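Putative endonuclease/exonuclease/phosphatase family protein (Bacteroides thetaiotaomicron, PDB 3MPR) probably acts as a metal-dependent hydrolase of the endonuclease/exonuclease/phosphatase family, perhaps a nuclease acting on RNA or DNA. Local coordinates at residues Gly25-Arg31 / Arg275-Asp279; Phe47-Phe53 / Gly81-Phe87; Leu137-Met143 / Ile174-Asn180; Gly242-Asp246 / Phe281-Val285. One frame throughout, in Å; residues are numbered along the deposited sequence.

All four contacts are largely buried, but they sit at different depths of the two-sheet DNase I-like sandwich. Interaction 3 is the most central and pairs parallel strands in one sheet; interactions 2 and 4 are antiparallel pairings near opposite ends of the other sheet. One bridge between the sheets is the bond that N140 ND2 of interaction 3 donates to T49 O of interaction 2. Interaction 1, about 19 Å from the chain centre, joins loops to a helix start through arginines, a carboxylate and waters, where the others rely on backbone ladders with aromatic and aliphatic packing. It touches interaction 4 through P277 and D246. Interactions 2 and 3 converge on the metal-site residue E51.

Interaction 1 of 4, residues Gly25-Arg31 / Arg275-Asp279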
# COMPACT_ATOMS: atom_id res chain seq x y z
N GLY A 25 -24.39 6.05 2.26
CA GLY A 25 -23.28 6.12 3.19
C GLY A 25 -21.93 6.13 2.49
O GLY A 25 -20.89 6.00 3.13
N ASP A 26 -21.96 6.29 1.16
CA ASP A 26 -20.74 6.40 0.36
C ASP A 26 -20.57 7.81 -0.17
O ASP A 26 -20.13 8.01 -1.32
CB ASP A 26 -20.77 5.44 -0.81
CG ASP A 26 -20.80 3.97 -0.38
OD1 ASP A 26 -19.92 3.54 0.41
OD2 ASP A 26 -21.72 3.26 -0.83
N GLY A 27 -20.92 8.80 0.65
CA GLY A 27 -20.89 10.18 0.21
C GLY A 27 -19.49 10.73 -0.02
O GLY A 27 -18.55 10.37 0.69
N TRP A 28 -19.36 11.59 -1.02
CA TRP A 28 -18.09 12.23 -1.34
C TRP A 28 -17.41 12.82 -0.11
O TRP A 28 -16.22 12.60 0.10
CB TRP A 28 -18.29 13.31 -2.41
CG TRP A 28 -17.06 14.14 -2.71
CD1 TRP A 28 -16.89 15.47 -2.45
CD2 TRP A 28 -15.84 13.69 -3.32
NE1 TRP A 28 -15.64 15.88 -2.86
CE2 TRP A 28 -14.98 14.81 -3.41
CE3 TRP A 28 -15.40 12.46 -3.82
CZ2 TRP A 28 -13.70 14.72 -3.96
CZ3 TRP A 28 -14.13 12.38 -4.36
CH2 TRP A 28 -13.30 13.50 -4.43
N GLY A 29 -18.16 13.56 0.70
CA GLY A 29 -17.56 14.27 1.82
C GLY A 29 -16.91 13.36 2.84
O GLY A 29 -15.91 13.72 3.46
N GLN A 30 -17.46 12.17 2.99
CA GLN A 30 -16.91 11.16 3.89
C GLN A 30 -15.73 10.42 3.25
O GLN A 30 -14.77 10.06 3.94
CB GLN A 30 -18.04 10.19 4.26
CG GLN A 30 -17.61 8.97 5.04
CD GLN A 30 -18.80 8.14 5.52
OE1 GLN A 30 -19.50 8.53 6.44
NE2 GLN A 30 -19.01 6.99 4.89
N ARG A 31 -15.78 10.23 1.94
CA ARG A 31 -14.83 9.37 1.21
C ARG A 31 -13.53 10.05 0.88
O ARG A 31 -12.46 9.46 1.00
CB ARG A 31 -15.42 8.92 -0.13
CG ARG A 31 -16.62 8.04 -0.06
CD ARG A 31 -16.92 7.40 -1.41
NE ARG A 31 -17.44 8.31 -2.43
CZ ARG A 31 -16.73 8.77 -3.46
NH1 ARG A 31 -15.45 8.41 -3.59
NH2 ARG A 31 -17.30 9.57 -4.36
N ARG A 275 -16.02 0.21 4.17
CA ARG A 275 -16.42 1.10 3.08
C ARG A 275 -15.23 1.23 2.15
O ARG A 275 -14.10 1.32 2.63
CB ARG A 275 -16.72 2.50 3.63
CG ARG A 275 -17.96 2.61 4.51
CD ARG A 275 -19.20 2.69 3.64
NE ARG A 275 -20.42 2.77 4.45
CZ ARG A 275 -21.64 2.78 3.93
NH1 ARG A 275 -21.81 2.71 2.62
NH2 ARG A 275 -22.70 2.85 4.73
N THR A 276 -15.47 1.27 0.85
CA THR A 276 -14.37 1.49 -0.09
C THR A 276 -14.28 2.99 -0.36
O THR A 276 -15.30 3.66 -0.46
CB THR A 276 -14.56 0.71 -1.39
OG1 THR A 276 -15.82 1.08 -1.99
CG2 THR A 276 -14.55 -0.79 -1.12
N PRO A 277 -13.06 3.53 -0.44
CA PRO A 277 -12.88 4.98 -0.64
C PRO A 277 -13.49 5.46 -1.96
O PRO A 277 -13.94 6.59 -2.03
CB PRO A 277 -11.36 5.15 -0.64
CG PRO A 277 -10.87 4.00 0.21
CD PRO A 277 -11.79 2.86 -0.12
N SER A 278 -13.50 4.60 -2.98
CA SER A 278 -14.28 4.89 -4.18
C SER A 278 -14.89 3.59 -4.69
O SER A 278 -14.63 2.54 -4.13
CB SER A 278 -13.42 5.52 -5.28
OG SER A 278 -14.23 5.76 -6.42
N ASP A 279 -15.71 3.65 -5.73
CA ASP A 279 -16.27 2.41 -6.26
C ASP A 279 -15.34 1.71 -7.24
O ASP A 279 -15.68 0.66 -7.80
CB ASP A 279 -17.70 2.59 -6.79
CG ASP A 279 -17.77 3.43 -8.04
OD1 ASP A 279 -16.81 4.19 -8.32
OD2 ASP A 279 -18.80 3.33 -8.75
O HOH W 1 -17.49 4.79 0.73
O HOH W 2 -18.40 1.17 0.45
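The guanidinium of R275 carries G25 O over one face, 3.3 Å above the plane and displaced toward the rim, while D26 OD1 lies at its edge. R275 NH1 donates to D26 OD1 over 3.0 Å, and this hydrogen bond is part of a salt bridge. The carboxylate and guanidinium planes stand 79° apart, and NH1 meets OD1 from above the carboxylate plane, so this is a single-atom grip and not a coplanar two-pronged pair. A bend at chi2 (-80°) in R275 folds its chain back toward G25 and D26. R275 NH1 also donates to R24 O, and NE to S250 OG.

The second guanidinium, that of R31, is used at its edges. NH1 donates to P277 O over 2.8 Å, with the acceptor nearly in the guanidinium plane and an N-H...O angle of 165°. At another edge, still close to the plane, NE donates to D26 O, 2.9 Å away, and L14 O and R15 O take further hydrogen bonds from NH1 and NH2. Several carbonyls thus fix the rotation of this buried cation.

Two waters complete the join: one donates to both D26 OD1 and T276 O, the other donates to D26 OD1 and accepts from T276 N.

G25 ends the helix before it in a Schellman motif, and G27 is the N-cap of helix 28-41. The contact therefore ties this helix-to-helix turn to the loop between strands 272-275 and 283-289, with P277 packed on V34, I35 and M38 of helix 28-41 and R275 against Y248 of strand 248-251.

Interaction 2 of 4, residues Phe47-Phe53 / Gly81-Phe87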
# COMPACT_ATOMS: atom_id res chain seq x y z
N PHE A 47 -1.02 11.11 -11.10
CA PHE A 47 -2.10 10.16 -11.29
C PHE A 47 -3.26 10.75 -12.08
O PHE A 47 -3.54 11.93 -11.97
CB PHE A 47 -2.58 9.55 -9.96
CG PHE A 47 -3.08 10.56 -8.94
CD1 PHE A 47 -2.20 11.32 -8.19
CD2 PHE A 47 -4.44 10.68 -8.67
CE1 PHE A 47 -2.67 12.21 -7.23
CE2 PHE A 47 -4.91 11.56 -7.72
CZ PHE A 47 -4.02 12.33 -6.99
N GLY A 48 -3.91 9.90 -12.88
CA GLY A 48 -5.10 10.25 -13.61
C GLY A 48 -6.30 9.94 -12.75
O GLY A 48 -6.34 8.91 -12.07
N THR A 49 -7.26 10.85 -12.75
CA THR A 49 -8.51 10.63 -12.04
C THR A 49 -9.68 10.66 -13.03
O THR A 49 -9.57 11.25 -14.10
CB THR A 49 -8.76 11.72 -10.99
OG1 THR A 49 -8.92 12.99 -11.63
CG2 THR A 49 -7.60 11.77 -9.99
N GLN A 50 -10.79 10.05 -12.66
CA GLN A 50 -11.99 10.16 -13.48
C GLN A 50 -13.20 10.52 -12.62
O GLN A 50 -13.21 10.29 -11.41
CB GLN A 50 -12.24 8.88 -14.28
CG GLN A 50 -11.03 8.40 -15.10
CD GLN A 50 -10.03 7.59 -14.28
OE1 GLN A 50 -10.41 6.76 -13.45
NE2 GLN A 50 -8.74 7.82 -14.53
N GLU A 51 -14.19 11.14 -13.27
CA GLU A 51 -15.50 11.44 -12.70
C GLU A 51 -15.64 12.67 -11.81
O GLU A 51 -16.73 12.97 -11.34
CB GLU A 51 -16.11 10.23 -11.98
CG GLU A 51 -16.47 9.09 -12.91
CD GLU A 51 -17.45 8.10 -12.31
OE1 GLU A 51 -18.28 8.50 -11.45
OE2 GLU A 51 -17.42 6.93 -12.74
N CYS A 52 -14.56 13.40 -11.57
CA CYS A 52 -14.66 14.54 -10.67
C CYS A 52 -15.34 15.75 -11.30
O CYS A 52 -14.96 16.19 -12.38
CB CYS A 52 -13.28 14.98 -10.20
SG CYS A 52 -12.55 13.85 -8.99
N PHE A 53 -16.31 16.32 -10.60
CA PHE A 53 -16.79 17.64 -10.95
C PHE A 53 -15.78 18.63 -10.40
O PHE A 53 -14.94 18.28 -9.58
CB PHE A 53 -18.18 17.88 -10.35
CG PHE A 53 -19.25 17.04 -10.97
CD1 PHE A 53 -19.65 17.26 -12.28
CD2 PHE A 53 -19.89 16.05 -10.24
CE1 PHE A 53 -20.65 16.49 -12.85
CE2 PHE A 53 -20.88 15.27 -10.81
CZ PHE A 53 -21.26 15.50 -12.12
N GLY A 81 -19.23 19.66 -15.98
CA GLY A 81 -19.19 18.23 -16.23
C GLY A 81 -18.06 17.51 -15.51
O GLY A 81 -17.27 18.12 -14.78
N GLU A 82 -17.96 16.20 -15.74
CA GLU A 82 -16.89 15.41 -15.15
C GLU A 82 -15.57 15.71 -15.84
O GLU A 82 -15.56 16.14 -16.99
CB GLU A 82 -17.20 13.92 -15.29
CG GLU A 82 -18.50 13.53 -14.60
CD GLU A 82 -18.71 12.03 -14.59
OE1 GLU A 82 -17.85 11.30 -15.13
OE2 GLU A 82 -19.74 11.60 -14.05
N HIS A 83 -14.47 15.49 -15.13
CA HIS A 83 -13.13 15.72 -15.68
C HIS A 83 -12.38 14.40 -15.79
O HIS A 83 -12.71 13.41 -15.11
CB HIS A 83 -12.31 16.63 -14.76
CG HIS A 83 -12.84 18.03 -14.64
ND1 HIS A 83 -14.05 18.33 -14.06
CD2 HIS A 83 -12.30 19.22 -15.00
CE1 HIS A 83 -14.24 19.64 -14.08
NE2 HIS A 83 -13.19 20.20 -14.64
N SER A 84 -11.36 14.41 -16.65
CA SER A 84 -10.31 13.41 -16.63
C SER A 84 -9.06 14.08 -16.07
O SER A 84 -8.00 14.10 -16.71
CB SER A 84 -10.05 12.89 -18.05
OG SER A 84 -11.20 12.20 -18.53
N ALA A 85 -9.18 14.66 -14.88
CA ALA A 85 -8.11 15.50 -14.36
C ALA A 85 -6.87 14.70 -13.98
O ALA A 85 -6.98 13.61 -13.43
CB ALA A 85 -8.60 16.31 -13.18
N ILE A 86 -5.69 15.26 -14.27
CA ILE A 86 -4.41 14.66 -13.88
C ILE A 86 -3.80 15.45 -12.73
O ILE A 86 -3.67 16.68 -12.83
CB ILE A 86 -3.43 14.63 -15.08
CG1 ILE A 86 -3.99 13.76 -16.21
CG2 ILE A 86 -2.03 14.13 -14.67
CD1 ILE A 86 -3.36 14.04 -17.60
N PHE A 87 -3.48 14.77 -11.63
CA PHE A 87 -2.85 15.40 -10.47
C PHE A 87 -1.36 15.06 -10.48
O PHE A 87 -0.98 13.96 -10.88
CB PHE A 87 -3.47 14.88 -9.15
CG PHE A 87 -4.81 15.49 -8.82
CD1 PHE A 87 -5.96 15.07 -9.46
CD2 PHE A 87 -4.90 16.45 -7.82
CE1 PHE A 87 -7.18 15.63 -9.15
CE2 PHE A 87 -6.13 17.00 -7.50
CZ PHE A 87 -7.27 16.59 -8.17
O HOH W 3 -11.53 13.73 -12.63
O HOH W 4 -15.11 11.00 -15.96
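F47 and F87 form a hydrogen-bonded antiparallel pair, N to O in both directions over 2.9 Å, and their rings are nearly parallel, planes at 11°, but offset until little of one ring lies above the other, centroids 5.2 Å apart. F87 CB instead covers the F47 ring, over one face and 3.6 Å from the centroid, a CH-pi contact. With chi1 at 59°, F47 places CG between its backbone N and carbonyl carbon, swinging the ring toward F87. T49 crosses F87 at about a right angle, its CG2 3.7 Å from F87 CD1, while its other branch, OG1, donates to A85 O over 2.7 Å. T49 N donates to the same oxygen, so A85 O is held by two donors from one residue.

H83 repeats this double grip in reverse. Its backbone N and ring ND1 both donate to C52 O, each over 2.9 Å, and arrive from opposite faces of the carbonyl plane. E51 and E82 extend alongside each other in the same direction, carboxylate planes 16° apart, with E51 OE1 4.3 Å from E82 OE2. A water donates to E82 OE1 and accepts from E51 N. E51 is a magnesium ligand in a structure of this protein; here a salt bridge to R15 and hydrogen bonds from N16 N and N13 ND2 hold it.

The paired strands 46-50 and 86-89 lie in the seven-stranded sheet, between strands 5-13 and 67-70. Helix 54-63 packs L57 against C52, H83, A85 and F87, while I86 faces strand 135-142 of the other sheet.

Interaction 3 of 4, residues Leu137-Met143 / Ile174-Asn180; sequences LFFNLHM and ILTGDFN
H142 and D178 lie side by side at the ends of two parallel strands of a beta-alpha-beta unit, in which helix 148-164 links strand 135-142 to strand 173-178. The imidazole and carboxylate planes are stacked, 12° apart, with D178 CB over one face of the ring. The parallel pairing puts both residues on one face of the sheet, and matching chi1 values, both near 180°, lay ring and carboxylate alongside each other. A water bridges D178 OD2 and H142 NE2, and N13 ND2 donates to that same carboxylate oxygen. H142 touches E51, a known magnesium ligand.

Behind this pair the backbone ladder sets the spacing: M143 N donates to D178 O over 2.9 Å, and D178 N to L141 O. D178 OD1 accepts from N180 N in an Asx turn. On the same face T176 OG1 donates to N140 OD1 over 2.8 Å, approaching from above the amide plane, while Q50 NE2 reaches that same oxygen.

On the opposite face, which helix 148-164 covers, L141 CD1 makes a CH-pi contact over the F179 ring, 4.1 Å from its centroid and 26° off the normal.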
# COMPACT_ATOMS: atom_id res chain seq x y z
N LEU A 137 4.89 12.09 -22.00
CA LEU A 137 3.48 12.45 -22.10
C LEU A 137 2.68 11.59 -21.14
O LEU A 137 2.96 10.41 -20.97
CB LEU A 137 2.96 12.20 -23.52
CG LEU A 137 3.59 13.07 -24.61
CD1 LEU A 137 3.20 12.55 -26.01
CD2 LEU A 137 3.14 14.52 -24.41
N PHE A 138 1.68 12.20 -20.50
CA PHE A 138 0.77 11.47 -19.62
C PHE A 138 -0.66 11.77 -20.09
O PHE A 138 -1.07 12.93 -20.08
CB PHE A 138 0.96 11.96 -18.18
CG PHE A 138 0.34 11.08 -17.13
CD1 PHE A 138 -1.03 11.10 -16.91
CD2 PHE A 138 1.13 10.28 -16.33
CE1 PHE A 138 -1.60 10.30 -15.93
CE2 PHE A 138 0.57 9.48 -15.34
CZ PHE A 138 -0.80 9.48 -15.14
N PHE A 139 -1.39 10.74 -20.50
CA PHE A 139 -2.77 10.89 -20.97
C PHE A 139 -3.71 10.24 -19.98
O PHE A 139 -3.36 9.23 -19.38
CB PHE A 139 -2.95 10.14 -22.30
CG PHE A 139 -2.21 10.74 -23.45
CD1 PHE A 139 -0.88 10.45 -23.67
CD2 PHE A 139 -2.86 11.58 -24.34
CE1 PHE A 139 -0.20 11.00 -24.76
CE2 PHE A 139 -2.19 12.13 -25.42
CZ PHE A 139 -0.87 11.84 -25.63
N ASN A 140 -4.93 10.77 -19.87
CA ASN A 140 -5.92 10.21 -18.95
C ASN A 140 -7.32 10.37 -19.55
O ASN A 140 -7.63 11.42 -20.11
CB ASN A 140 -5.80 10.92 -17.60
CG ASN A 140 -6.81 10.43 -16.59
OD1 ASN A 140 -6.98 9.23 -16.40
ND2 ASN A 140 -7.48 11.38 -15.93
N LEU A 141 -8.15 9.34 -19.44
CA LEU A 141 -9.47 9.40 -20.07
C LEU A 141 -10.49 8.53 -19.35
O LEU A 141 -10.16 7.79 -18.42
CB LEU A 141 -9.40 8.99 -21.56
CG LEU A 141 -8.86 7.60 -21.92
CD1 LEU A 141 -9.87 6.49 -21.62
CD2 LEU A 141 -8.49 7.54 -23.39
N HIS A 142 -11.74 8.64 -19.79
CA HIS A 142 -12.83 7.82 -19.29
C HIS A 142 -13.70 7.51 -20.50
O HIS A 142 -14.31 8.41 -21.08
CB HIS A 142 -13.63 8.60 -18.24
CG HIS A 142 -14.71 7.79 -17.59
ND1 HIS A 142 -15.43 8.25 -16.51
CD2 HIS A 142 -15.19 6.56 -17.87
CE1 HIS A 142 -16.31 7.33 -16.15
NE2 HIS A 142 -16.19 6.29 -16.96
N MSE A 143 -13.72 6.24 -20.90
CA MSE A 143 -14.39 5.78 -22.12
C MSE A 143 -15.91 5.75 -21.98
O MSE A 143 -16.45 5.75 -20.87
CB MSE A 143 -13.90 4.38 -22.46
CG MSE A 143 -12.44 4.27 -22.85
SE MSE A 143 -12.20 5.04 -24.64
CE MSE A 143 -10.81 3.84 -25.29
N ILE A 174 2.45 7.59 -21.08
CA ILE A 174 1.74 6.83 -20.07
C ILE A 174 0.28 7.19 -20.27
O ILE A 174 -0.04 8.37 -20.39
CB ILE A 174 2.17 7.27 -18.66
CG1 ILE A 174 3.67 7.01 -18.48
CG2 ILE A 174 1.28 6.59 -17.60
CD1 ILE A 174 4.26 7.60 -17.18
N LEU A 175 -0.58 6.18 -20.31
CA LEU A 175 -2.03 6.37 -20.50
C LEU A 175 -2.81 5.69 -19.37
O LEU A 175 -2.69 4.48 -19.20
CB LEU A 175 -2.47 5.77 -21.84
CG LEU A 175 -3.98 5.58 -22.08
CD1 LEU A 175 -4.70 6.91 -22.14
CD2 LEU A 175 -4.23 4.77 -23.37
N THR A 176 -3.56 6.48 -18.59
CA THR A 176 -4.40 5.94 -17.51
C THR A 176 -5.86 6.16 -17.86
O THR A 176 -6.18 6.92 -18.76
CB THR A 176 -4.14 6.66 -16.16
OG1 THR A 176 -4.44 8.06 -16.29
CG2 THR A 176 -2.68 6.51 -15.73
N GLY A 177 -6.76 5.52 -17.12
CA GLY A 177 -8.16 5.84 -17.33
C GLY A 177 -9.11 4.78 -16.85
O GLY A 177 -8.69 3.70 -16.42
N ASP A 178 -10.39 5.10 -16.91
CA ASP A 178 -11.46 4.13 -16.73
C ASP A 178 -11.92 3.78 -18.14
O ASP A 178 -12.49 4.62 -18.85
CB ASP A 178 -12.60 4.74 -15.92
CG ASP A 178 -13.80 3.80 -15.74
OD1 ASP A 178 -13.90 2.79 -16.46
OD2 ASP A 178 -14.66 4.10 -14.89
N PHE A 179 -11.66 2.55 -18.56
CA PHE A 179 -11.94 2.12 -19.92
C PHE A 179 -13.29 1.42 -20.06
O PHE A 179 -13.67 0.99 -21.15
CB PHE A 179 -10.78 1.29 -20.47
CG PHE A 179 -9.51 2.07 -20.60
CD1 PHE A 179 -8.71 2.30 -19.48
CD2 PHE A 179 -9.13 2.61 -21.82
CE1 PHE A 179 -7.54 3.05 -19.59
CE2 PHE A 179 -7.97 3.36 -21.94
CZ PHE A 179 -7.17 3.58 -20.83
N ASN A 180 -14.01 1.35 -18.94
CA ASN A 180 -15.41 0.90 -18.87
C ASN A 180 -15.63 -0.58 -19.15
O ASN A 180 -16.48 -1.20 -18.52
CB ASN A 180 -16.34 1.77 -19.73
CG ASN A 180 -17.25 2.66 -18.88
OD1 ASN A 180 -17.50 3.84 -19.21
ND2 ASN A 180 -17.74 2.11 -17.78
O HOH W 5 -17.01 3.50 -15.50

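Interaction 4 of 4, residues Gly242-Asp246 / Phe281-Val285; sequences GVLTD and FPVKV
A chi1 of 174° carries CG1 of V243 to 3.5 Å from F281 CB, the side chains crossing at about a right angle, while chi1 of F281 (-64°) turns its ring toward L244 O and T245. They meet where an antiparallel pairing between strands 237-243 and 283-289, in the seven-stranded sheet of the DNase I-like sandwich, gives way to loop. G242 and K284 form its hydrogen-bonded pair: K284 N donates to G242 O over 2.8 Å at an almost straight 178°, and G242 N returns a bond to K284 O. V243 and V283 form the next, non-hydrogen-bonded pair. One step further, L244 N donates to P282 O in the carbonyl plane, over 3.2 Å, which continues the ladder past the strand ends.

The F281 ring has T245 CG2 over one face. L244 lies across P282, with CB 3.7 Å from P282 CG, and M38 of helix 28-41 packs on both residues. K284 runs out extended, and NZ donates to H42 O.

This region also takes part in the dimer: Y41 of the second subunit packs on L244 and K284, and T247 N of that subunit donates to T245 OG1. Within the chain, F281 CD1 lies 3.4 Å from L244 O, which approaches the ring obliquely.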
# COMPACT_ATOMS: atom_id res chain seq x y z
N GLY A 242 0.15 -2.75 -8.57
CA GLY A 242 -0.65 -3.08 -7.41
C GLY A 242 -2.06 -2.53 -7.52
O GLY A 242 -2.27 -1.44 -8.04
N VAL A 243 -3.02 -3.31 -7.05
CA VAL A 243 -4.36 -2.81 -6.80
C VAL A 243 -4.50 -2.60 -5.30
O VAL A 243 -4.28 -3.53 -4.51
CB VAL A 243 -5.42 -3.81 -7.29
CG1 VAL A 243 -6.80 -3.36 -6.91
CG2 VAL A 243 -5.32 -3.99 -8.80
N LEU A 244 -4.84 -1.39 -4.89
CA LEU A 244 -4.87 -1.06 -3.47
C LEU A 244 -6.30 -1.22 -2.93
O LEU A 244 -7.21 -0.48 -3.30
CB LEU A 244 -4.35 0.37 -3.25
CG LEU A 244 -3.02 0.61 -4.01
CD1 LEU A 244 -2.49 2.02 -3.81
CD2 LEU A 244 -1.96 -0.42 -3.61
N THR A 245 -6.47 -2.19 -2.04
CA THR A 245 -7.78 -2.58 -1.54
C THR A 245 -8.13 -1.93 -0.20
O THR A 245 -9.09 -2.34 0.47
CB THR A 245 -7.86 -4.13 -1.39
OG1 THR A 245 -6.85 -4.59 -0.48
CG2 THR A 245 -7.64 -4.80 -2.75
N ASP A 246 -7.37 -0.90 0.18
CA ASP A 246 -7.50 -0.28 1.50
C ASP A 246 -8.96 0.07 1.73
O ASP A 246 -9.63 0.54 0.80
CB ASP A 246 -6.68 1.01 1.59
CG ASP A 246 -5.21 0.84 1.23
OD1 ASP A 246 -4.88 0.02 0.35
OD2 ASP A 246 -4.39 1.60 1.80
N PHE A 281 -10.99 0.48 -7.22
CA PHE A 281 -9.72 0.50 -6.50
C PHE A 281 -8.70 1.26 -7.34
O PHE A 281 -8.71 1.14 -8.55
CB PHE A 281 -9.21 -0.92 -6.28
CG PHE A 281 -10.10 -1.75 -5.40
CD1 PHE A 281 -10.43 -1.31 -4.13
CD2 PHE A 281 -10.60 -2.96 -5.83
CE1 PHE A 281 -11.24 -2.06 -3.31
CE2 PHE A 281 -11.42 -3.72 -5.02
CZ PHE A 281 -11.74 -3.26 -3.76
N PRO A 282 -7.79 2.01 -6.68
CA PRO A 282 -6.70 2.63 -7.46
C PRO A 282 -5.75 1.58 -8.02
O PRO A 282 -5.51 0.55 -7.40
CB PRO A 282 -5.97 3.48 -6.42
CG PRO A 282 -6.32 2.91 -5.11
CD PRO A 282 -7.69 2.30 -5.24
N VAL A 283 -5.23 1.84 -9.21
CA VAL A 283 -4.18 1.02 -9.76
C VAL A 283 -2.88 1.80 -9.63
O VAL A 283 -2.79 2.94 -10.09
CB VAL A 283 -4.43 0.72 -11.25
CG1 VAL A 283 -3.21 0.04 -11.87
CG2 VAL A 283 -5.69 -0.15 -11.44
N LYS A 284 -1.88 1.22 -8.97
CA LYS A 284 -0.62 1.92 -8.75
C LYS A 284 0.50 1.19 -9.48
O LYS A 284 0.68 -0.02 -9.31
CB LYS A 284 -0.31 2.00 -7.24
CG LYS A 284 1.10 2.47 -6.95
CD LYS A 284 1.41 2.46 -5.46
CE LYS A 284 2.93 2.49 -5.22
NZ LYS A 284 3.28 2.77 -3.78
N VAL A 285 1.26 1.92 -10.29
CA VAL A 285 2.34 1.31 -11.07
C VAL A 285 3.66 2.07 -10.87
O VAL A 285 3.68 3.30 -10.88
CB VAL A 285 1.98 1.27 -12.58
CG1 VAL A 285 3.22 0.88 -13.43
CG2 VAL A 285 0.80 0.29 -12.81